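CELL WALL surface anchor family protein (PDB 2WW8) probably serves as the pilus adhesin of Streptococcus pneumoniae, recognising host cells. Local coordinates at residues R182-I193 against T709-I718. Sequence-based numbering, arbitrary orientation.
Sequences RVIPEGTLSKRI and TVRDFPIPKI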
ATOM      1  N   ARG A 182      -4.818  -5.028  -5.923  1.00 13.12           N
ATOM      2  CA  ARG A 182      -5.022  -6.153  -6.813  1.00 12.89           C
ATOM      3  C   ARG A 182      -4.162  -6.009  -8.078  1.00 14.59           C
ATOM      4  O   ARG A 182      -4.216  -4.987  -8.788  1.00 13.01           O
ATOM      5  CB  ARG A 182      -6.519  -6.203  -7.193  1.00 14.50           C
ATOM      6  CG  ARG A 182      -6.945  -7.474  -7.931  1.00 12.49           C
ATOM      7  CD  ARG A 182      -8.369  -7.287  -8.483  1.00 10.10           C
ATOM      8  NE  ARG A 182      -8.892  -8.605  -8.893  1.00 12.85           N
ATOM      9  CZ  ARG A 182      -9.961  -8.795  -9.667  1.00 13.54           C
ATOM     10  NH1 ARG A 182     -10.577  -7.744 -10.175  1.00 10.37           N
ATOM     11  NH2 ARG A 182     -10.370 -10.017  -9.986  1.00 10.22           N
ATOM     12  N   VAL A 183      -3.429  -7.069  -8.418  1.00 11.64           N
ATOM     13  CA  VAL A 183      -2.748  -7.147  -9.709  1.00 13.34           C
ATOM     14  C   VAL A 183      -3.761  -7.456 -10.826  1.00 13.35           C
ATOM     15  O   VAL A 183      -4.535  -8.416 -10.713  1.00 14.72           O
ATOM     16  CB  VAL A 183      -1.635  -8.213  -9.685  1.00 12.59           C
ATOM     17  CG1 VAL A 183      -0.856  -8.206 -10.986  1.00 12.67           C
ATOM     18  CG2 VAL A 183      -0.675  -7.946  -8.468  1.00 14.74           C
ATOM     19  N   ILE A 184      -3.720  -6.676 -11.908  1.00 10.35           N
ATOM     20  CA  ILE A 184      -4.498  -6.950 -13.084  1.00 12.71           C
ATOM     21  C   ILE A 184      -3.641  -6.910 -14.338  1.00 13.12           C
ATOM     22  O   ILE A 184      -2.494  -6.423 -14.296  1.00 12.75           O
ATOM     23  CB  ILE A 184      -5.679  -5.936 -13.230  1.00 11.50           C
ATOM     24  CG1 ILE A 184      -5.154  -4.491 -13.224  1.00 15.06           C
ATOM     25  CG2 ILE A 184      -6.675  -6.229 -12.207  1.00  9.56           C
ATOM     26  CD1 ILE A 184      -6.209  -3.417 -13.549  1.00 15.66           C
ATOM     27  N   PRO A 185      -4.168  -7.430 -15.458  1.00 13.73           N
ATOM     28  CA  PRO A 185      -3.306  -7.477 -16.658  1.00 13.11           C
ATOM     29  C   PRO A 185      -2.871  -6.066 -17.046  1.00 13.54           C
ATOM     30  O   PRO A 185      -1.802  -5.914 -17.565  1.00 12.23           O
ATOM     31  CB  PRO A 185      -4.248  -8.053 -17.736  1.00 13.68           C
ATOM     32  CG  PRO A 185      -5.123  -8.991 -16.974  1.00 14.83           C
ATOM     33  CD  PRO A 185      -5.440  -8.148 -15.679  1.00 13.13           C
ATOM     34  N   GLU A 186      -3.675  -5.039 -16.763  1.00 14.35           N
ATOM     35  CA  GLU A 186      -3.356  -3.668 -17.137  1.00 14.87           C
ATOM     36  C   GLU A 186      -2.476  -2.922 -16.126  1.00 15.57           C
ATOM     37  O   GLU A 186      -2.082  -1.765 -16.356  1.00 17.42           O
ATOM     38  CB  GLU A 186      -4.651  -2.900 -17.399  1.00 14.29           C
ATOM     39  CG  GLU A 186      -5.416  -3.394 -18.569  1.00 16.04           C
ATOM     40  CD  GLU A 186      -6.298  -4.623 -18.241  1.00 16.15           C
ATOM     41  OE1 GLU A 186      -6.505  -4.955 -17.062  1.00 15.96           O
ATOM     42  OE2 GLU A 186      -6.793  -5.245 -19.201  1.00 17.76           O
ATOM     43  N   GLY A 187      -2.168  -3.550 -14.990  1.00 16.20           N
ATOM     44  CA  GLY A 187      -1.347  -2.870 -13.966  1.00 15.00           C
ATOM     45  C   GLY A 187      -1.800  -3.267 -12.592  1.00 15.41           C
ATOM     46  O   GLY A 187      -1.758  -4.441 -12.261  1.00 15.20           O
ATOM     47  N   THR A 188      -2.217  -2.311 -11.773  1.00 15.96           N
ATOM     48  CA  THR A 188      -2.756  -2.670 -10.465  1.00 15.74           C
ATOM     49  C   THR A 188      -3.924  -1.711 -10.148  1.00 15.86           C
ATOM     50  O   THR A 188      -4.037  -0.633 -10.743  1.00 15.28           O
ATOM     51  CB  THR A 188      -1.684  -2.471  -9.374  1.00 17.14           C
ATOM     52  OG1 THR A 188      -1.503  -1.067  -9.202  1.00 19.22           O
ATOM     53  CG2 THR A 188      -0.320  -3.143  -9.741  1.00 18.31           C
ATOM     54  N   LEU A 189      -4.807  -2.106  -9.233  1.00 13.09           N
ATOM     55  CA  LEU A 189      -5.808  -1.197  -8.748  1.00 13.56           C
ATOM     56  C   LEU A 189      -5.928  -1.462  -7.249  1.00 14.16           C
ATOM     57  O   LEU A 189      -5.450  -2.514  -6.764  1.00 14.48           O
ATOM     58  CB  LEU A 189      -7.161  -1.281  -9.508  1.00 13.35           C
ATOM     59  CG  LEU A 189      -7.834  -2.658  -9.618  1.00 16.56           C
ATOM     60  CD1 LEU A 189      -8.419  -3.027  -8.244  1.00 18.50           C
ATOM     61  CD2 LEU A 189      -8.963  -2.716 -10.663  1.00 18.81           C
ATOM     62  N   SER A 190      -6.531  -0.504  -6.532  1.00 15.34           N
ATOM     63  CA  SER A 190      -6.632  -0.644  -5.073  1.00 15.43           C
ATOM     64  C   SER A 190      -7.777   0.166  -4.536  1.00 16.44           C
ATOM     65  O   SER A 190      -8.104   1.210  -5.072  1.00 18.50           O
ATOM     66  CB  SER A 190      -5.316  -0.310  -4.348  1.00 13.98           C
ATOM     67  OG  SER A 190      -5.124   1.102  -4.239  1.00 16.46           O
ATOM     68  N   LYS A 191      -8.378  -0.318  -3.460  1.00 14.70           N
ATOM     69  CA  LYS A 191      -9.441   0.377  -2.750  1.00 14.67           C
ATOM     70  C   LYS A 191      -9.366   0.031  -1.274  1.00 14.47           C
ATOM     71  O   LYS A 191      -9.226  -1.153  -0.895  1.00 15.78           O
ATOM     72  CB  LYS A 191     -10.801  -0.042  -3.279  1.00 14.45           C
ATOM     73  CG  LYS A 191     -11.904   0.840  -2.623  1.00 14.68           C
ATOM     74  CD  LYS A 191     -13.207   0.763  -3.409  1.00 16.22           C
ATOM     75  CE  LYS A 191     -14.261   1.474  -2.584  1.00 14.92           C
ATOM     76  NZ  LYS A 191     -15.581   1.118  -3.144  1.00 17.55           N
ATOM     77  N   ARG A 192      -9.414   1.035  -0.401  1.00 14.19           N
ATOM     78  CA  ARG A 192      -9.373   0.751   1.044  1.00 14.77           C
ATOM     79  C   ARG A 192      -9.944   1.921   1.838  1.00 15.98           C
ATOM     80  O   ARG A 192     -10.057   3.029   1.332  1.00 16.81           O
ATOM     81  CB  ARG A 192      -7.924   0.464   1.503  1.00 14.07           C
ATOM     82  CG  ARG A 192      -6.979   1.669   1.362  1.00 13.45           C
ATOM     83  CD  ARG A 192      -5.737   1.478   2.193  1.00 13.56           C
ATOM     84  NE  ARG A 192      -4.828   2.611   1.936  1.00 18.11           N
ATOM     85  CZ  ARG A 192      -3.836   2.991   2.731  1.00 18.96           C
ATOM     86  NH1 ARG A 192      -3.599   2.275   3.821  1.00 18.90           N
ATOM     87  NH2 ARG A 192      -3.072   4.055   2.447  1.00 16.31           N
ATOM     88  N   ILE A 193     -10.279   1.674   3.091  1.00 16.47           N
ATOM     89  CA  ILE A 193     -10.444   2.757   4.055  1.00 15.54           C
ATOM     90  C   ILE A 193      -8.985   3.058   4.425  1.00 15.93           C
ATOM     91  O   ILE A 193      -8.251   2.144   4.825  1.00 15.66           O
ATOM     92  CB  ILE A 193     -11.303   2.297   5.279  1.00 15.71           C
ATOM     93  CG1 ILE A 193     -12.772   2.060   4.882  1.00 15.59           C
ATOM     94  CG2 ILE A 193     -11.260   3.359   6.410  1.00 18.67           C
ATOM     95  CD1 ILE A 193     -13.482   1.101   5.821  1.00 15.94           C
ATOM     96  N   THR A 709     -14.393  -4.940 -21.193  1.00 16.81           N
ATOM     97  CA  THR A 709     -13.271  -5.269 -20.309  1.00 17.00           C
ATOM     98  C   THR A 709     -13.407  -4.455 -19.054  1.00 15.70           C
ATOM     99  O   THR A 709     -13.257  -3.242 -19.094  1.00 16.53           O
ATOM    100  CB  THR A 709     -11.908  -4.998 -20.980  1.00 17.74           C
ATOM    101  OG1 THR A 709     -11.896  -5.800 -22.151  1.00 20.17           O
ATOM    102  CG2 THR A 709     -10.780  -5.423 -20.087  1.00 16.75           C
ATOM    103  N   VAL A 710     -13.752  -5.132 -17.958  1.00 15.91           N
ATOM    104  CA  VAL A 710     -14.099  -4.538 -16.704  1.00 14.28           C
ATOM    105  C   VAL A 710     -13.280  -5.275 -15.654  1.00 14.43           C
ATOM    106  O   VAL A 710     -13.228  -6.517 -15.603  1.00 15.81           O
ATOM    107  CB  VAL A 710     -15.581  -4.764 -16.390  1.00 16.00           C
ATOM    108  CG1 VAL A 710     -15.974  -3.760 -15.359  1.00 16.56           C
ATOM    109  CG2 VAL A 710     -16.374  -4.499 -17.609  1.00 21.84           C
ATOM    110  N   ARG A 711     -12.625  -4.495 -14.816  1.00 12.17           N
ATOM    111  CA  ARG A 711     -11.915  -5.041 -13.669  1.00 12.60           C
ATOM    112  C   ARG A 711     -12.519  -4.505 -12.348  1.00 13.12           C
ATOM    113  O   ARG A 711     -12.625  -3.299 -12.201  1.00 11.42           O
ATOM    114  CB  ARG A 711     -10.433  -4.617 -13.713  1.00 12.32           C
ATOM    115  CG  ARG A 711      -9.705  -4.728 -15.095  1.00 13.98           C
ATOM    116  CD  ARG A 711      -9.775  -6.154 -15.549  1.00 14.46           C
ATOM    117  NE  ARG A 711      -8.921  -6.410 -16.706  1.00 14.35           N
ATOM    118  CZ  ARG A 711      -9.189  -7.332 -17.613  1.00 16.16           C
ATOM    119  NH1 ARG A 711     -10.310  -8.042 -17.521  1.00 17.38           N
ATOM    120  NH2 ARG A 711      -8.362  -7.529 -18.632  1.00 13.12           N
ATOM    121  N   ASP A 712     -12.855  -5.388 -11.407  1.00 12.78           N
ATOM    122  CA  ASP A 712     -13.369  -5.046 -10.095  1.00 14.66           C
ATOM    123  C   ASP A 712     -12.289  -4.583  -9.111  1.00 14.81           C
ATOM    124  O   ASP A 712     -11.219  -5.157  -9.030  1.00 15.24           O
ATOM    125  CB  ASP A 712     -14.135  -6.230  -9.474  1.00 15.01           C
ATOM    126  CG  ASP A 712     -15.475  -6.439 -10.146  1.00 17.87           C
ATOM    127  OD1 ASP A 712     -16.343  -5.574  -9.903  1.00 19.18           O
ATOM    128  OD2 ASP A 712     -15.634  -7.377 -10.984  1.00 15.90           O
ATOM    129  N   PHE A 713     -12.618  -3.549  -8.352  1.00 13.13           N
ATOM    130  CA  PHE A 713     -11.889  -3.173  -7.146  1.00 15.90           C
ATOM    131  C   PHE A 713     -12.381  -4.002  -5.945  1.00 17.51           C
ATOM    132  O   PHE A 713     -13.577  -4.341  -5.850  1.00 18.68           O
ATOM    133  CB  PHE A 713     -12.217  -1.693  -6.808  1.00 13.73           C
ATOM    134  CG  PHE A 713     -11.502  -0.701  -7.684  1.00 14.56           C
ATOM    135  CD1 PHE A 713     -12.020  -0.329  -8.915  1.00 15.92           C
ATOM    136  CD2 PHE A 713     -10.389  -0.029  -7.183  1.00 15.12           C
ATOM    137  CE1 PHE A 713     -11.348   0.636  -9.693  1.00 13.39           C
ATOM    138  CE2 PHE A 713      -9.717   0.921  -7.920  1.00 15.62           C
ATOM    139  CZ  PHE A 713     -10.207   1.260  -9.178  1.00 15.51           C
ATOM    140  N   PRO A 714     -11.505  -4.243  -4.961  1.00 18.32           N
ATOM    141  CA  PRO A 714     -12.011  -4.925  -3.760  1.00 17.53           C
ATOM    142  C   PRO A 714     -12.787  -3.942  -2.845  1.00 19.60           C
ATOM    143  O   PRO A 714     -12.632  -2.741  -3.050  1.00 19.11           O
ATOM    144  CB  PRO A 714     -10.724  -5.398  -3.087  1.00 18.60           C
ATOM    145  CG  PRO A 714      -9.701  -4.370  -3.480  1.00 16.96           C
ATOM    146  CD  PRO A 714     -10.064  -3.931  -4.879  1.00 18.54           C
ATOM    147  N   ILE A 715     -13.630  -4.396  -1.902  1.00 17.24           N
ATOM    148  CA  ILE A 715     -14.592  -3.508  -1.211  1.00 19.05           C
ATOM    149  C   ILE A 715     -14.545  -3.567   0.349  1.00 17.83           C
ATOM    150  O   ILE A 715     -14.785  -4.628   0.918  1.00 18.89           O
ATOM    151  CB  ILE A 715     -16.069  -3.846  -1.613  1.00 19.70           C
ATOM    152  CG1 ILE A 715     -16.224  -4.067  -3.118  1.00 19.29           C
ATOM    153  CG2 ILE A 715     -16.992  -2.718  -1.203  1.00 17.55           C
ATOM    154  CD1 ILE A 715     -16.140  -2.765  -3.827  1.00 17.30           C
ATOM    155  N   PRO A 716     -14.288  -2.434   1.037  1.00 18.04           N
ATOM    156  CA  PRO A 716     -14.327  -2.319   2.492  1.00 14.80           C
ATOM    157  C   PRO A 716     -15.757  -2.333   3.038  1.00 14.30           C
ATOM    158  O   PRO A 716     -16.724  -2.161   2.279  1.00 12.97           O
ATOM    159  CB  PRO A 716     -13.766  -0.909   2.740  1.00 15.83           C
ATOM    160  CG  PRO A 716     -12.914  -0.622   1.484  1.00 17.68           C
ATOM    161  CD  PRO A 716     -13.846  -1.154   0.420  1.00 17.20           C
ATOM    162  N   LYS A 717     -15.858  -2.519   4.358  1.00 14.91           N
ATOM    163  CA  LYS A 717     -17.164  -2.600   5.022  1.00 15.78           C
ATOM    164  C   LYS A 717     -17.110  -1.780   6.298  1.00 15.27           C
ATOM    165  O   LYS A 717     -16.040  -1.716   6.915  1.00 16.04           O
ATOM    166  CB  LYS A 717     -17.501  -4.037   5.437  1.00 16.21           C
ATOM    167  CG  LYS A 717     -17.801  -4.935   4.248  1.00 17.01           C
ATOM    168  CD  LYS A 717     -16.601  -5.745   3.837  1.00 21.84           C
ATOM    169  CE  LYS A 717     -17.048  -6.842   2.860  1.00 25.04           C
ATOM    170  NZ  LYS A 717     -16.899  -6.358   1.421  1.00 23.73           N
ATOM    171  N   ILE A 718     -18.240  -1.200   6.707  1.00 13.69           N
ATOM    172  CA  ILE A 718     -18.275  -0.471   7.971  1.00 13.67           C
ATOM    173  C   ILE A 718     -19.586  -0.819   8.659  1.00 15.27           C
ATOM    174  O   ILE A 718     -20.577  -1.193   7.987  1.00 14.17           O
ATOM    175  CB  ILE A 718     -18.142   1.064   7.783  1.00 14.92           C
ATOM    176  CG1 ILE A 718     -19.293   1.599   6.916  1.00 14.42           C
ATOM    177  CG2 ILE A 718     -16.744   1.401   7.195  1.00 11.92           C
ATOM    178  CD1 ILE A 718     -19.361   3.107   6.821  1.00 13.19           C
TER
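E186 and R711 both bend at chi2 (-59° in R711), and the two bends bring carboxylate and guanidinium together side-on, one nitrogen to each oxygen. R711 NE donates to E186 OE1 at 2.8 Å, almost straight (176°) and in the guanidinium plane; the bond from R711 NH2 to E186 OE2, on its syn lone pair, is more bent. The two planes stand 38° apart, so the pair is twisted rather than coplanar. T709 CG2 lies 3.4 Å above the plane of the R711 guanidinium, over its centre, and so covers that face. E186 belongs to the type I turn I184-G187 that joins strands 171-184 and 187-196 as a beta hairpin. From there, residues 711-718 run beside the hairpin: 711-712 is the outermost strand beside 699-701, and 717-718 pairs antiparallel with 171-184. Residues 709-718 fall in the tip-pilin Ig-like family region, so the contact probably joins the hairpin to that domain. R182, extended from CG to NE, reaches across with NH1 to D712 O (2.9 Å); the bond meets a lone pair in the carbonyl plane but is bent, with D712 O tilted out of the R182 guanidinium plane. The same nitrogen forms a salt bridge with D153. L189 sits over one face of the F713 ring, CD1 lying 4.1 Å from the ring centroid, while S190 O approaches the ring edge. K191, its chain extended, passes P714 O with CB at 3.3 Å; that carbonyl is buried and has no polar partner in the model. K191 CE passes P716 CD, and NZ is covalently linked to N695 CG, an isopeptide cross-link that ties strand 187-196 to the chain near strand 692-693; T698 is its polar partner. Further along, I193 CD1 touches both P716 CB and I718 CG2 (3.6 Å to the latter).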